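Long-range contacts in uncharacterized protein (Bacillus cereus, PDB 4QVU), which is of unknown function but has a HIT-like fold, binds zinc, and may act as a uridylyltransferase on hexose 1-phosphates: residues 152-157 with 169-174; 156-161 with 239-244; 187-192 with 246-251; 204-209 with 217-222. All coordinates share one frame; numbering follows the deposited sequence.

Contact 1: residues 152-157 with 169-174. With ZN (zinc ion), chain B.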
# COMPACT_ATOMS: atom_id res chain seq x y z
N GLU A 152 -13.80 18.06 21.84
CA GLU A 152 -14.88 17.13 22.20
C GLU A 152 -15.97 17.03 21.10
O GLU A 152 -16.56 15.96 20.95
CB GLU A 152 -15.55 17.56 23.52
CG GLU A 152 -14.76 17.25 24.78
CD GLU A 152 -15.48 17.53 26.09
OE1 GLU A 152 -16.48 18.28 26.07
OE2 GLU A 152 -15.02 17.02 27.13
N HIS A 153 -16.22 18.13 20.35
CA HIS A 153 -17.25 18.21 19.31
C HIS A 153 -16.80 17.69 17.93
O HIS A 153 -17.57 16.98 17.28
CB HIS A 153 -17.69 19.67 19.11
CG HIS A 153 -18.22 20.34 20.34
ND1 HIS A 153 -19.55 20.24 20.69
CD2 HIS A 153 -17.60 21.16 21.21
CE1 HIS A 153 -19.69 20.97 21.78
NE2 HIS A 153 -18.54 21.54 22.13
N ILE A 154 -15.60 18.11 17.47
CA ILE A 154 -15.11 17.80 16.12
C ILE A 154 -13.61 17.44 16.10
O ILE A 154 -12.85 17.79 17.01
CB ILE A 154 -15.40 19.03 15.20
CG1 ILE A 154 -15.33 18.69 13.69
CG2 ILE A 154 -14.58 20.28 15.59
CD1 ILE A 154 -16.00 19.65 12.78
N GLU A 155 -13.20 16.74 15.02
CA GLU A 155 -11.84 16.30 14.72
C GLU A 155 -11.56 16.46 13.24
O GLU A 155 -12.34 16.00 12.40
CB GLU A 155 -11.61 14.83 15.15
CG GLU A 155 -10.22 14.33 14.80
CD GLU A 155 -9.93 12.85 14.99
OE1 GLU A 155 -10.29 12.29 16.05
OE2 GLU A 155 -9.26 12.27 14.10
N LEU A 156 -10.42 17.09 12.93
CA LEU A 156 -9.88 17.26 11.59
C LEU A 156 -8.52 16.61 11.54
O LEU A 156 -7.63 16.96 12.32
CB LEU A 156 -9.82 18.75 11.17
CG LEU A 156 -9.01 19.10 9.89
CD1 LEU A 156 -9.56 18.44 8.63
CD2 LEU A 156 -8.98 20.57 9.68
N ASN A 157 -8.35 15.65 10.63
CA ASN A 157 -7.07 14.96 10.49
C ASN A 157 -6.73 14.78 9.00
O ASN A 157 -7.58 15.04 8.14
CB ASN A 157 -7.08 13.60 11.22
CG ASN A 157 -7.94 12.51 10.61
OD1 ASN A 157 -7.77 12.11 9.46
ND2 ASN A 157 -8.84 11.94 11.41
N PHE A 169 -8.43 14.65 3.73
CA PHE A 169 -8.75 15.36 4.97
C PHE A 169 -10.06 14.82 5.53
O PHE A 169 -11.08 14.87 4.85
CB PHE A 169 -8.82 16.88 4.75
CG PHE A 169 -7.61 17.51 4.10
CD1 PHE A 169 -6.45 17.74 4.84
CD2 PHE A 169 -7.63 17.90 2.77
CE1 PHE A 169 -5.33 18.33 4.25
CE2 PHE A 169 -6.52 18.51 2.19
CZ PHE A 169 -5.38 18.73 2.93
N ASN A 170 -10.01 14.27 6.75
CA ASN A 170 -11.18 13.68 7.40
C ASN A 170 -11.67 14.60 8.49
O ASN A 170 -10.92 14.99 9.38
CB ASN A 170 -10.83 12.30 7.96
CG ASN A 170 -10.23 11.38 6.93
OD1 ASN A 170 -10.88 10.98 5.96
ND2 ASN A 170 -8.96 11.08 7.08
N ILE A 171 -12.95 14.98 8.38
CA ILE A 171 -13.63 15.84 9.34
C ILE A 171 -14.70 14.97 10.00
O ILE A 171 -15.62 14.52 9.31
CB ILE A 171 -14.19 17.12 8.68
CG1 ILE A 171 -13.17 17.78 7.73
CG2 ILE A 171 -14.67 18.08 9.75
CD1 ILE A 171 -13.70 18.89 6.91
N ILE A 172 -14.54 14.67 11.30
CA ILE A 172 -15.44 13.77 12.03
C ILE A 172 -16.17 14.52 13.16
O ILE A 172 -15.53 15.25 13.93
CB ILE A 172 -14.66 12.53 12.62
CG1 ILE A 172 -13.70 11.86 11.60
CG2 ILE A 172 -15.59 11.50 13.27
CD1 ILE A 172 -12.27 12.27 11.69
N ILE A 173 -17.49 14.31 13.28
CA ILE A 173 -18.36 14.78 14.38
C ILE A 173 -19.01 13.53 14.98
O ILE A 173 -19.25 12.56 14.26
CB ILE A 173 -19.40 15.89 14.03
CG1 ILE A 173 -20.39 15.46 12.91
CG2 ILE A 173 -18.70 17.22 13.72
CD1 ILE A 173 -21.60 16.36 12.71
N GLU A 174 -19.25 13.54 16.29
CA GLU A 174 -19.82 12.38 16.99
C GLU A 174 -21.31 12.60 17.28
O GLU A 174 -22.03 11.62 17.51
CB GLU A 174 -19.04 12.13 18.29
CG GLU A 174 -19.03 10.68 18.74
CD GLU A 174 -17.94 10.37 19.75
OE1 GLU A 174 -16.76 10.29 19.34
OE2 GLU A 174 -18.27 10.18 20.94
ZN ZN B . -20.65 20.62 18.71
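Strands 154-159 and 169-173 form an antiparallel beta hairpin within the C-terminal part of the HIT-like sheet, and the zinc ligand His-153 lies at the entry to the first strand. Their axes run at 170° with a closest approach of 4.8 Å. Two hydrogen-bonded pairs fix the register: Glu-155 with Ile-172, where Ile-172 N reaches Glu-155 O at 2.8 Å nearly along the C=O axis, and Asn-157 with Asn-170, whose backbone N and O atoms bond reciprocally.

On one face, Ile-154, Leu-156 and Ile-171 pack on helix 179-195, and Ile-173 on Cys-178 just before it. Ile-154 and Ile-171 run side by side, CD1 of the former 3.7 Å from CG2 of the latter.

The other face is mixed: Glu-155, Asn-157 and Asn-170 form a polar chain beside Ile-172. Asn-157 CG sits between the backbone N and the carbonyl carbon (chi1 70°), which brings its amide back across the strand pair. Asn-170 ND2 donates to Asn-157 OD1 at 2.9 Å and 172°, in plane for both groups. Asn-157 ND2 donates to the anti lone pair of Glu-155 OE2 at 2.7 Å and also bonds Phe-143 O.

His-153 ND1 binds zinc at 2.3 Å, with Cys-178 and Glu-181 completing the protein ligands.

Three bonds thus grip the buried Asn-157 amide; the salt bridge to Lys-150 probably helps keep Glu-155 ionised, and Lys-218, bonded to OD1, may polarise the Asn-170 amide.

Contact 2: residues 156-161 with 239-244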
# COMPACT_ATOMS: atom_id res chain seq x y z
N LEU A 156 -10.42 17.09 12.93
CA LEU A 156 -9.88 17.26 11.59
C LEU A 156 -8.52 16.61 11.54
O LEU A 156 -7.63 16.96 12.32
CB LEU A 156 -9.82 18.75 11.17
CG LEU A 156 -9.01 19.10 9.89
CD1 LEU A 156 -9.56 18.44 8.63
CD2 LEU A 156 -8.98 20.57 9.68
N ASN A 157 -8.35 15.65 10.63
CA ASN A 157 -7.07 14.96 10.49
C ASN A 157 -6.73 14.78 9.00
O ASN A 157 -7.58 15.04 8.14
CB ASN A 157 -7.08 13.60 11.22
CG ASN A 157 -7.94 12.51 10.61
OD1 ASN A 157 -7.77 12.11 9.46
ND2 ASN A 157 -8.84 11.94 11.41
N ILE A 158 -5.49 14.33 8.73
CA ILE A 158 -4.98 13.96 7.41
C ILE A 158 -4.73 12.46 7.44
O ILE A 158 -4.05 11.98 8.36
CB ILE A 158 -3.70 14.77 7.00
CG1 ILE A 158 -3.84 16.27 7.32
CG2 ILE A 158 -3.35 14.52 5.51
CD1 ILE A 158 -2.58 17.05 7.28
N SER A 159 -5.30 11.71 6.49
CA SER A 159 -5.14 10.25 6.41
C SER A 159 -3.66 9.79 6.29
O SER A 159 -2.96 10.20 5.35
CB SER A 159 -5.90 9.69 5.22
OG SER A 159 -7.28 9.58 5.49
N ASP A 160 -3.22 8.90 7.21
CA ASP A 160 -1.92 8.23 7.19
C ASP A 160 -2.06 6.89 6.42
O ASP A 160 -1.07 6.27 6.02
CB ASP A 160 -1.35 8.01 8.61
CG ASP A 160 -2.25 7.23 9.55
OD1 ASP A 160 -3.48 7.33 9.42
OD2 ASP A 160 -1.71 6.55 10.45
N ARG A 161 -3.33 6.46 6.22
CA ARG A 161 -3.74 5.27 5.45
C ARG A 161 -4.91 5.70 4.51
O ARG A 161 -6.04 5.24 4.67
CB ARG A 161 -4.13 4.09 6.37
N THR A 239 6.31 16.22 0.15
CA THR A 239 5.35 15.12 0.32
C THR A 239 5.06 14.85 1.81
O THR A 239 4.32 13.92 2.14
CB THR A 239 5.89 13.85 -0.35
OG1 THR A 239 7.17 13.55 0.19
CG2 THR A 239 5.96 13.97 -1.86
N LYS A 240 5.62 15.70 2.71
CA LYS A 240 5.51 15.56 4.17
C LYS A 240 4.13 16.00 4.66
O LYS A 240 3.73 17.15 4.50
CB LYS A 240 6.62 16.37 4.88
CG LYS A 240 8.04 15.91 4.50
CD LYS A 240 9.17 16.73 5.12
CE LYS A 240 9.52 16.35 6.54
NZ LYS A 240 10.80 16.98 6.97
N ILE A 241 3.42 15.05 5.30
CA ILE A 241 2.10 15.15 5.92
C ILE A 241 2.16 16.18 7.05
O ILE A 241 1.14 16.78 7.38
CB ILE A 241 1.63 13.74 6.44
CG1 ILE A 241 0.11 13.73 6.79
CG2 ILE A 241 2.50 13.21 7.61
CD1 ILE A 241 -0.55 12.33 6.96
N GLU A 242 3.34 16.38 7.65
CA GLU A 242 3.57 17.31 8.75
C GLU A 242 3.58 18.74 8.23
O GLU A 242 3.20 19.66 8.97
CB GLU A 242 4.89 16.98 9.46
CG GLU A 242 4.92 17.40 10.92
CD GLU A 242 4.11 16.57 11.91
OE1 GLU A 242 4.06 15.33 11.76
OE2 GLU A 242 3.63 17.16 12.90
N ASP A 243 3.98 18.94 6.95
CA ASP A 243 4.01 20.27 6.34
C ASP A 243 2.60 20.71 5.97
O ASP A 243 2.25 21.87 6.19
CB ASP A 243 4.94 20.32 5.11
CG ASP A 243 6.41 20.28 5.46
OD1 ASP A 243 6.79 20.81 6.53
OD2 ASP A 243 7.20 19.79 4.62
N VAL A 244 1.76 19.76 5.48
CA VAL A 244 0.34 19.99 5.15
C VAL A 244 -0.40 20.33 6.45
O VAL A 244 -1.16 21.30 6.48
CB VAL A 244 -0.27 18.76 4.43
CG1 VAL A 244 -1.73 19.00 4.06
CG2 VAL A 244 0.54 18.39 3.18
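Entering from the loop, segment 239-244 first makes the turn that starts helix 241-249. Thr-239 directs its hydroxyl to Asp-141 of the second subunit. Lys-240 occupies the N-cap position, and its carbonyl O accepts from Asp-243 N at 3.0 Å and, weakly, from Val-244 N, so the first helical turn is already closed where it meets strand 154-159.

Ile-241 makes most of the helix's share of the contact. Its CG1 stands anti to the backbone N (chi1 -166°) and chi2 is also extended; its first bond points toward the strand and the extended chain carries CD1 onto the backbone. On the way it slides past Ile-158, which points the opposite way: Ile-241 CG1 lies 3.8 Å from Ile-158 CG2. Beyond this overlap, Ile-241 CD1 ends 3.6 Å from Ser-159 O. The other branch of Ile-158 runs to the start of the helix, where its CD1 is 3.7 Å from Ile-241 O.

Glu-242 and Asp-243 turn away from the strand; Glu-242 pairs with Lys-245 and Asp-243 with Ser-238. One turn after Ile-241, Val-244 faces the strand again. Its CG1, anti to the backbone N, meets Ile-158 CD1 at 3.9 Å in an oblique crossing. Ile-158 is thus received between two residues three apart on the helix, with no hydrogen bond across the segments.

Around this apolar joint, Phe-169 of strand 169-173 touches both Ile-158 and Val-244, Val-146 of strand 145-150 packs on Ile-241, and Tyr-192 of helix 179-195 reaches Val-244. Ile-241 also packs on Asp-160 of the second subunit, placing this start of helix 241-249 at a subunit interface.

Contact 3: residues 187-192 with 246-251; sequences QQTVRY and IQLAAY
Two tyrosines set at nearly a right angle organise the meeting of helix 179-195 with helix 241-249 and the residues that follow it. Tyr-192, with CG anti to its backbone N (chi1 163°), projects from the first helix and turns a ring edge toward the face of Tyr-251 in an offset edge-to-face pair, centroids 5.6 Å apart and planes at 76°. The closest atoms are Tyr-192 CD1 and Tyr-251 CE1, at 3.6 Å. The same Tyr-251 face also receives Tyr-192 CB, which sits almost exactly over the ring centre in a CH-pi contact.

A face of the Tyr-192 ring is occupied by Leu-248: its CB lies 4.2 Å from the ring centroid and 9° off the normal, and its CD1 presses on the CG-CD2 side. At the phenol tip, Tyr-192 OH donates to Gln-247 OE1 at 2.6 Å, on an in-plane lone pair. The Gln-247 amide stands nearly perpendicular to the ring.

Gln-188, bent at chi2, donates from NE2 to an in-plane lone pair of Tyr-251 O at 3.2 Å. Its OE1 accepts from Arg-191 NH1 at 2.8 Å, tying the amide at both ends. Tyr-251 OH is held separately by Asp-196.

This is packing of a helix on a helix and its C-terminal extension, through aromatic rings, on one face of the HIT-like sheet: Phe-169 of strand 169-173 touches Thr-189, Tyr-192 and Leu-248, so both helices share a floor of strand side chains.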
# COMPACT_ATOMS: atom_id res chain seq x y z
N GLN A 187 -15.69 24.19 4.76
CA GLN A 187 -15.43 25.45 4.07
C GLN A 187 -13.97 25.87 4.19
O GLN A 187 -13.38 26.20 3.17
CB GLN A 187 -16.34 26.57 4.58
CG GLN A 187 -16.27 27.80 3.69
CD GLN A 187 -17.20 28.90 4.11
OE1 GLN A 187 -17.28 29.28 5.28
NE2 GLN A 187 -17.86 29.49 3.13
N GLN A 188 -13.36 25.81 5.39
CA GLN A 188 -11.96 26.20 5.59
C GLN A 188 -11.01 25.24 4.88
O GLN A 188 -10.08 25.71 4.22
CB GLN A 188 -11.59 26.30 7.08
CG GLN A 188 -12.30 27.44 7.84
CD GLN A 188 -12.17 28.78 7.15
OE1 GLN A 188 -13.08 29.23 6.44
NE2 GLN A 188 -11.01 29.42 7.29
N THR A 189 -11.25 23.92 4.98
CA THR A 189 -10.41 22.93 4.33
C THR A 189 -10.49 23.13 2.81
O THR A 189 -9.45 23.11 2.17
CB THR A 189 -10.77 21.49 4.74
OG1 THR A 189 -10.82 21.39 6.18
CG2 THR A 189 -9.79 20.45 4.19
N VAL A 190 -11.69 23.39 2.26
CA VAL A 190 -11.89 23.65 0.82
C VAL A 190 -11.12 24.92 0.42
O VAL A 190 -10.36 24.89 -0.56
CB VAL A 190 -13.41 23.75 0.46
CG1 VAL A 190 -13.65 24.48 -0.86
CG2 VAL A 190 -14.05 22.36 0.44
N ARG A 191 -11.26 26.01 1.21
CA ARG A 191 -10.58 27.29 0.99
C ARG A 191 -9.07 27.09 0.92
O ARG A 191 -8.43 27.66 0.04
CB ARG A 191 -10.93 28.31 2.09
CG ARG A 191 -12.26 28.99 1.85
CD ARG A 191 -12.72 29.81 3.03
NE ARG A 191 -13.88 30.63 2.68
CZ ARG A 191 -14.67 31.25 3.55
NH1 ARG A 191 -14.47 31.11 4.85
NH2 ARG A 191 -15.69 31.98 3.12
N TYR A 192 -8.51 26.24 1.81
CA TYR A 192 -7.08 25.91 1.84
C TYR A 192 -6.67 25.18 0.56
O TYR A 192 -5.63 25.52 -0.01
CB TYR A 192 -6.72 25.07 3.08
CG TYR A 192 -5.39 24.37 2.99
CD1 TYR A 192 -4.19 25.07 3.14
CD2 TYR A 192 -5.31 23.00 2.75
CE1 TYR A 192 -2.96 24.43 3.04
CE2 TYR A 192 -4.08 22.35 2.64
CZ TYR A 192 -2.91 23.07 2.79
OH TYR A 192 -1.71 22.42 2.67
N ILE A 246 0.79 21.72 9.24
CA ILE A 246 1.18 23.07 9.68
C ILE A 246 0.44 24.13 8.84
O ILE A 246 -0.15 25.04 9.43
CB ILE A 246 2.73 23.28 9.60
CG1 ILE A 246 3.46 22.48 10.71
CG2 ILE A 246 3.11 24.76 9.71
CD1 ILE A 246 5.05 22.32 10.52
N GLN A 247 0.47 24.03 7.49
CA GLN A 247 -0.13 25.08 6.67
C GLN A 247 -1.67 25.02 6.69
O GLN A 247 -2.28 26.08 6.58
CB GLN A 247 0.40 25.12 5.23
CG GLN A 247 0.39 23.85 4.43
CD GLN A 247 0.94 24.13 3.05
OE1 GLN A 247 0.22 24.07 2.04
NE2 GLN A 247 2.22 24.50 2.96
N LEU A 248 -2.29 23.84 6.90
CA LEU A 248 -3.75 23.78 7.03
C LEU A 248 -4.19 24.34 8.40
O LEU A 248 -5.23 25.00 8.47
CB LEU A 248 -4.32 22.35 6.82
CG LEU A 248 -5.82 22.12 7.09
CD1 LEU A 248 -6.71 22.99 6.21
CD2 LEU A 248 -6.18 20.69 6.93
N ALA A 249 -3.38 24.13 9.46
CA ALA A 249 -3.66 24.61 10.82
C ALA A 249 -3.73 26.16 10.88
O ALA A 249 -4.42 26.71 11.73
CB ALA A 249 -2.62 24.10 11.79
N ALA A 250 -3.04 26.84 9.94
CA ALA A 250 -3.00 28.30 9.81
C ALA A 250 -4.35 28.87 9.36
O ALA A 250 -4.53 30.08 9.40
CB ALA A 250 -1.91 28.70 8.83
N TYR A 251 -5.31 28.00 8.94
CA TYR A 251 -6.67 28.38 8.52
C TYR A 251 -7.66 28.30 9.70
O TYR A 251 -8.83 28.70 9.57
CB TYR A 251 -7.15 27.49 7.37
CG TYR A 251 -6.72 28.00 6.01
CD1 TYR A 251 -5.40 27.87 5.58
CD2 TYR A 251 -7.64 28.60 5.15
CE1 TYR A 251 -5.00 28.36 4.35
CE2 TYR A 251 -7.24 29.09 3.91
CZ TYR A 251 -5.92 28.97 3.51
OH TYR A 251 -5.53 29.45 2.29

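Contact 4: residues 204-209 with 217-222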
# COMPACT_ATOMS: atom_id res chain seq x y z
N TYR A 204 -11.54 19.35 -6.26
CA TYR A 204 -11.67 18.55 -5.05
C TYR A 204 -12.95 17.74 -5.07
O TYR A 204 -13.85 17.99 -5.88
CB TYR A 204 -11.61 19.42 -3.77
CG TYR A 204 -12.80 20.36 -3.58
CD1 TYR A 204 -13.93 19.95 -2.89
CD2 TYR A 204 -12.77 21.66 -4.08
CE1 TYR A 204 -15.02 20.80 -2.72
CE2 TYR A 204 -13.84 22.53 -3.90
CZ TYR A 204 -14.97 22.09 -3.22
OH TYR A 204 -16.04 22.94 -3.04
N ASN A 205 -13.06 16.83 -4.11
CA ASN A 205 -14.24 16.03 -3.86
C ASN A 205 -14.60 16.05 -2.40
O ASN A 205 -13.71 16.09 -1.54
CB ASN A 205 -14.03 14.57 -4.27
CG ASN A 205 -14.01 14.25 -5.74
OD1 ASN A 205 -13.04 13.70 -6.23
ND2 ASN A 205 -15.11 14.42 -6.42
N LEU A 206 -15.91 15.98 -2.12
CA LEU A 206 -16.42 15.77 -0.77
C LEU A 206 -17.06 14.43 -0.75
O LEU A 206 -17.79 14.11 -1.68
CB LEU A 206 -17.42 16.84 -0.26
CG LEU A 206 -17.04 18.31 -0.24
CD1 LEU A 206 -18.16 19.09 0.40
CD2 LEU A 206 -15.74 18.56 0.53
N PHE A 207 -16.77 13.63 0.28
CA PHE A 207 -17.42 12.33 0.47
C PHE A 207 -17.95 12.26 1.87
O PHE A 207 -17.21 12.55 2.81
CB PHE A 207 -16.50 11.14 0.17
CG PHE A 207 -15.92 11.14 -1.21
CD1 PHE A 207 -16.70 10.82 -2.32
CD2 PHE A 207 -14.58 11.46 -1.41
CE1 PHE A 207 -16.16 10.85 -3.60
CE2 PHE A 207 -14.04 11.46 -2.69
CZ PHE A 207 -14.83 11.16 -3.77
N PHE A 208 -19.22 11.90 2.02
CA PHE A 208 -19.82 11.79 3.33
C PHE A 208 -20.05 10.33 3.66
O PHE A 208 -20.34 9.52 2.78
CB PHE A 208 -21.13 12.58 3.41
CG PHE A 208 -20.93 14.08 3.44
CD1 PHE A 208 -20.76 14.80 2.25
CD2 PHE A 208 -20.95 14.78 4.64
CE1 PHE A 208 -20.60 16.19 2.28
CE2 PHE A 208 -20.79 16.17 4.66
CZ PHE A 208 -20.62 16.87 3.48
N TYR A 209 -19.88 10.01 4.95
CA TYR A 209 -20.04 8.66 5.51
C TYR A 209 -20.75 8.71 6.86
O TYR A 209 -20.52 9.64 7.64
CB TYR A 209 -18.67 7.96 5.68
CG TYR A 209 -17.68 8.12 4.54
CD1 TYR A 209 -16.93 9.29 4.40
CD2 TYR A 209 -17.44 7.08 3.65
CE1 TYR A 209 -16.03 9.45 3.35
CE2 TYR A 209 -16.50 7.21 2.62
CZ TYR A 209 -15.82 8.41 2.46
OH TYR A 209 -14.90 8.57 1.46
N CYS A 217 -16.83 13.66 6.86
CA CYS A 217 -16.67 14.25 5.56
C CYS A 217 -15.22 14.14 5.15
O CYS A 217 -14.35 14.74 5.79
CB CYS A 217 -17.17 15.68 5.47
SG CYS A 217 -16.94 16.41 3.83
N LYS A 218 -14.95 13.37 4.09
CA LYS A 218 -13.61 13.26 3.56
C LYS A 218 -13.48 14.26 2.41
O LYS A 218 -14.25 14.20 1.45
CB LYS A 218 -13.30 11.82 3.13
CG LYS A 218 -11.87 11.61 2.68
CD LYS A 218 -11.61 10.19 2.20
CE LYS A 218 -11.45 9.19 3.32
NZ LYS A 218 -10.13 9.31 4.00
N VAL A 219 -12.56 15.23 2.58
CA VAL A 219 -12.23 16.28 1.60
C VAL A 219 -10.99 15.79 0.87
O VAL A 219 -9.96 15.55 1.52
CB VAL A 219 -12.03 17.69 2.24
CG1 VAL A 219 -12.02 18.77 1.17
CG2 VAL A 219 -13.10 18.00 3.29
N VAL A 220 -11.09 15.58 -0.45
CA VAL A 220 -10.00 15.01 -1.25
C VAL A 220 -9.57 15.96 -2.38
O VAL A 220 -10.33 16.11 -3.35
CB VAL A 220 -10.41 13.61 -1.84
CG1 VAL A 220 -9.24 12.93 -2.55
CG2 VAL A 220 -11.00 12.69 -0.77
N PRO A 221 -8.35 16.57 -2.34
CA PRO A 221 -7.89 17.36 -3.48
C PRO A 221 -7.70 16.47 -4.72
O PRO A 221 -7.33 15.30 -4.60
CB PRO A 221 -6.56 17.95 -3.01
CG PRO A 221 -6.51 17.72 -1.54
CD PRO A 221 -7.31 16.49 -1.30
N ARG A 222 -8.02 17.02 -5.89
CA ARG A 222 -7.92 16.30 -7.15
C ARG A 222 -7.07 17.14 -8.09
O ARG A 222 -7.31 18.33 -8.28
CB ARG A 222 -9.32 16.00 -7.72
CG ARG A 222 -10.22 15.12 -6.84
CD ARG A 222 -9.80 13.65 -6.69
NE ARG A 222 -9.68 12.98 -7.99
CZ ARG A 222 -10.65 12.29 -8.59
NH1 ARG A 222 -11.83 12.15 -8.01
NH2 ARG A 222 -10.44 11.73 -9.77
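Strands 203-211 and 214-222 run antiparallel as a hairpin, axes 4.6 Å apart at closest and at 162°, with reciprocal backbone bonds in the pairs Asn-205 with Val-220 and Phe-207 with Lys-218; Lys-218 N to Phe-207 O is 2.7 Å.

On the face under helix 179-195, Cys-217 has SG anti to its backbone N and lays it over the Phe-208 ring, 4.0 Å from the centroid and 20° off the normal, displaced toward the CZ rim. Leu-206 lies alongside Val-219, its CD2 3.8 Å from Val-219 CG1.

On the opposite face, Val-220 CG2 meets the Phe-207 ring edge at CE2. Two residues flank this pairing: Tyr-209 brings edge atom CE1 within 3.6 Å of Lys-218 CB, and Arg-222, bent at chi2 and chi3, donates from NH1 to Asn-205 OD1 at 2.7 Å in the carbonyl plane.

Chemically, the helix-side face is largely apolar, with a sulfur-aromatic contact, whereas polar groups elsewhere are buried with partners. Lys-218 NZ forms a salt bridge with Glu-168 and a hydrogen bond with Asn-142 O, an environment that probably keeps it protonated; Arg-222 NH2 bonds Val-225 O and Tyr-209 OH bonds Gly-231 O, both of the third subunit.

From the N terminus, contact 1 closes first, a short hairpin loop between strands 154-159 and 169-173. Contact 2 starts from that same first strand but closes only at helix 241-249, so its long loop encloses contact 4, the hairpin of strands 203-211 and 214-222. Contact 3 opens on helix 179-195, after contact 1 has closed, and ends farther along helix 241-249; its segments alternate with those of contact 2, and its loop also contains contact 4. Strands 169-173 and 214-222 are sheet neighbours, joining contacts 1 and 4 through a probable hydrogen bond between Phe-169 O and Val-219 N, while contacts 2 and 3 tie helix 241-249 to strand 154-159 and to helix 179-195.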